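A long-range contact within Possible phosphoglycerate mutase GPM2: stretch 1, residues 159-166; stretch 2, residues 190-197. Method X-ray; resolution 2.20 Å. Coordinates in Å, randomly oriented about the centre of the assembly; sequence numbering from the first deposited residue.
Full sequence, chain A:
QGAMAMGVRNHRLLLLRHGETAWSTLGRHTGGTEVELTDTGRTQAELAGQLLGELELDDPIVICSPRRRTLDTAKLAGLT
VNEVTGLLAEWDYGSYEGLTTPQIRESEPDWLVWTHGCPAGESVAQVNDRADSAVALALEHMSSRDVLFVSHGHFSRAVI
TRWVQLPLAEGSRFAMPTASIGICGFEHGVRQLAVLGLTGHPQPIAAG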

# COMPACT_ATOMS: atom_id res chain seq x y z
N VAL A 159 -1.08 -10.11 8.08
CA VAL A 159 -0.94 -10.96 6.90
C VAL A 159 -0.13 -10.26 5.82
O VAL A 159 0.78 -10.85 5.24
CB VAL A 159 -2.31 -11.36 6.34
CG1 VAL A 159 -2.13 -12.11 5.02
CG2 VAL A 159 -3.04 -12.22 7.36
N ILE A 160 -0.45 -9.00 5.57
CA ILE A 160 0.28 -8.21 4.56
C ILE A 160 1.76 -8.09 4.90
O ILE A 160 2.62 -8.30 4.05
CB ILE A 160 -0.32 -6.80 4.42
CG1 ILE A 160 -1.74 -6.90 3.84
CG2 ILE A 160 0.57 -5.92 3.56
CD1 ILE A 160 -2.46 -5.59 3.83
N THR A 161 2.04 -7.73 6.16
CA THR A 161 3.42 -7.58 6.61
C THR A 161 4.21 -8.87 6.40
O THR A 161 5.38 -8.83 6.02
CB THR A 161 3.48 -7.21 8.10
OG1 THR A 161 2.79 -5.97 8.32
CG2 THR A 161 4.92 -7.05 8.56
N ARG A 162 3.56 -10.00 6.64
CA ARG A 162 4.21 -11.30 6.47
C ARG A 162 4.29 -11.69 5.01
O ARG A 162 5.25 -12.36 4.59
CB ARG A 162 3.46 -12.36 7.28
CG ARG A 162 3.46 -12.08 8.79
CD ARG A 162 4.88 -11.92 9.30
NE ARG A 162 5.66 -13.14 9.13
CZ ARG A 162 6.98 -13.21 9.24
NH1 ARG A 162 7.68 -12.13 9.53
NH2 ARG A 162 7.59 -14.38 9.08
N TRP A 163 3.29 -11.30 4.23
CA TRP A 163 3.31 -11.61 2.80
C TRP A 163 4.60 -11.03 2.21
O TRP A 163 5.28 -11.69 1.41
CB TRP A 163 2.10 -11.00 2.08
CG TRP A 163 2.15 -11.22 0.60
CD1 TRP A 163 2.63 -10.37 -0.35
CD2 TRP A 163 1.73 -12.41 -0.10
NE1 TRP A 163 2.55 -10.95 -1.60
CE2 TRP A 163 2.00 -12.20 -1.48
CE3 TRP A 163 1.16 -13.63 0.30
CZ2 TRP A 163 1.72 -13.16 -2.45
CZ3 TRP A 163 0.88 -14.59 -0.67
CH2 TRP A 163 1.16 -14.35 -2.04
N VAL A 164 4.92 -9.80 2.62
CA VAL A 164 6.11 -9.11 2.15
C VAL A 164 7.37 -9.46 2.94
O VAL A 164 8.39 -8.79 2.81
CB VAL A 164 5.89 -7.58 2.14
CG1 VAL A 164 4.81 -7.23 1.13
CG2 VAL A 164 5.52 -7.08 3.51
N GLN A 165 7.28 -10.50 3.76
CA GLN A 165 8.39 -11.03 4.55
C GLN A 165 9.14 -10.05 5.45
O GLN A 165 10.37 -10.04 5.48
CB GLN A 165 9.35 -11.75 3.61
CG GLN A 165 8.59 -12.66 2.65
CD GLN A 165 9.47 -13.42 1.68
OE1 GLN A 165 9.97 -14.49 1.99
NE2 GLN A 165 9.65 -12.86 0.49
N LEU A 166 8.40 -9.25 6.19
CA LEU A 166 8.98 -8.29 7.11
C LEU A 166 8.62 -8.73 8.54
O LEU A 166 7.71 -9.54 8.73
CB LEU A 166 8.40 -6.89 6.85
CG LEU A 166 8.77 -6.16 5.56
CD1 LEU A 166 7.84 -4.97 5.36
CD2 LEU A 166 10.22 -5.71 5.61
N VAL A 190 9.23 -11.76 -6.70
CA VAL A 190 9.14 -11.30 -5.32
C VAL A 190 7.71 -11.05 -4.83
O VAL A 190 6.91 -10.44 -5.52
CB VAL A 190 9.95 -9.98 -5.13
CG1 VAL A 190 9.84 -9.50 -3.69
CG2 VAL A 190 11.40 -10.20 -5.50
N ARG A 191 7.41 -11.56 -3.63
CA ARG A 191 6.09 -11.36 -3.03
C ARG A 191 6.01 -9.85 -2.76
O ARG A 191 6.90 -9.26 -2.15
CB ARG A 191 5.96 -12.18 -1.74
CG ARG A 191 5.14 -13.45 -1.94
CD ARG A 191 5.53 -14.59 -1.02
NE ARG A 191 5.55 -14.21 0.40
CZ ARG A 191 5.72 -15.09 1.38
NH1 ARG A 191 5.87 -16.38 1.10
NH2 ARG A 191 5.75 -14.68 2.65
N GLN A 192 4.93 -9.24 -3.22
CA GLN A 192 4.80 -7.79 -3.11
C GLN A 192 3.39 -7.30 -2.78
O GLN A 192 2.41 -7.99 -3.05
CB GLN A 192 5.30 -7.18 -4.45
CG GLN A 192 4.72 -5.83 -4.89
CD GLN A 192 5.26 -5.40 -6.26
OE1 GLN A 192 6.42 -5.01 -6.41
NE2 GLN A 192 4.41 -5.49 -7.28
N LEU A 193 3.32 -6.12 -2.16
CA LEU A 193 2.05 -5.46 -1.83
C LEU A 193 1.70 -4.64 -3.08
O LEU A 193 2.45 -3.72 -3.45
CB LEU A 193 2.22 -4.49 -0.64
CG LEU A 193 1.05 -4.16 0.31
CD1 LEU A 193 1.16 -2.71 0.74
CD2 LEU A 193 -0.30 -4.42 -0.33
N ALA A 194 0.58 -4.96 -3.72
CA ALA A 194 0.18 -4.25 -4.94
C ALA A 194 -0.79 -3.08 -4.71
O ALA A 194 -0.61 -2.00 -5.29
CB ALA A 194 -0.43 -5.24 -5.95
N VAL A 195 -1.80 -3.30 -3.87
CA VAL A 195 -2.79 -2.28 -3.57
C VAL A 195 -3.05 -2.19 -2.06
O VAL A 195 -3.03 -3.20 -1.35
CB VAL A 195 -4.13 -2.57 -4.30
CG1 VAL A 195 -5.14 -1.46 -4.03
CG2 VAL A 195 -3.90 -2.72 -5.82
N LEU A 196 -3.28 -0.97 -1.56
CA LEU A 196 -3.56 -0.74 -0.15
C LEU A 196 -4.52 0.43 0.01
O LEU A 196 -4.49 1.39 -0.76
CB LEU A 196 -2.27 -0.45 0.63
CG LEU A 196 -2.44 -0.33 2.15
CD1 LEU A 196 -2.87 -1.67 2.73
CD2 LEU A 196 -1.14 0.12 2.81
N GLY A 197 -5.38 0.35 1.02
CA GLY A 197 -6.31 1.43 1.27
C GLY A 197 -7.32 1.68 0.17
O GLY A 197 -7.82 2.81 0.03

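What fills the apolar centre of the contact? I160, on the helix, points toward the strand and is buried there. Its CG2 lies 3.7 Å from CG of L193, while its CD1 reaches CD1 of L196 at 4.1 Å, so one branched side chain touches two leucines of the strand. The helix and strand run at 140° to each other, with their axes 8.3 Å apart at closest approach, a gap that the aliphatic side chains cross.

How does the packing continue where the helix ends? V164 is the first residue to leave helical geometry, and here the backbones draw close: its CA is 5.6 Å from CA of Q192. A compact side chain suits so narrow a space. CG1 of V164 sits 3.8 Å from N of L193 and 4.2 Å from CB of L193, adding to the buried apolar patch.

What does the tryptophan contribute? The CA-to-CB bond of W163 points sideways, but its ring comes nearer the strand. The aliphatic part of R191 packs over one ring face, with CG 3.8 Å from the centroid of the six-membered ring in a CH-pi contact. NE1 of W163 also gives a weak hydrogen bond to O of Q192, at 3.3 Å.

Why does an arginine suit the polar edge? R191 has methylenes for the indole and a guanidinium for the carbonyls at the helix end. Its NE donates to O of W163 at 2.7 Å, a nearly straight bond, and its NH2 donates to O of R162 at 3.1 Å. Both oxygens lie near the guanidinium plane, where its N-H groups point. Over one face of that plane lies the side chain of exposed Q165, whose CG is 3.5 Å from NH2 of R191.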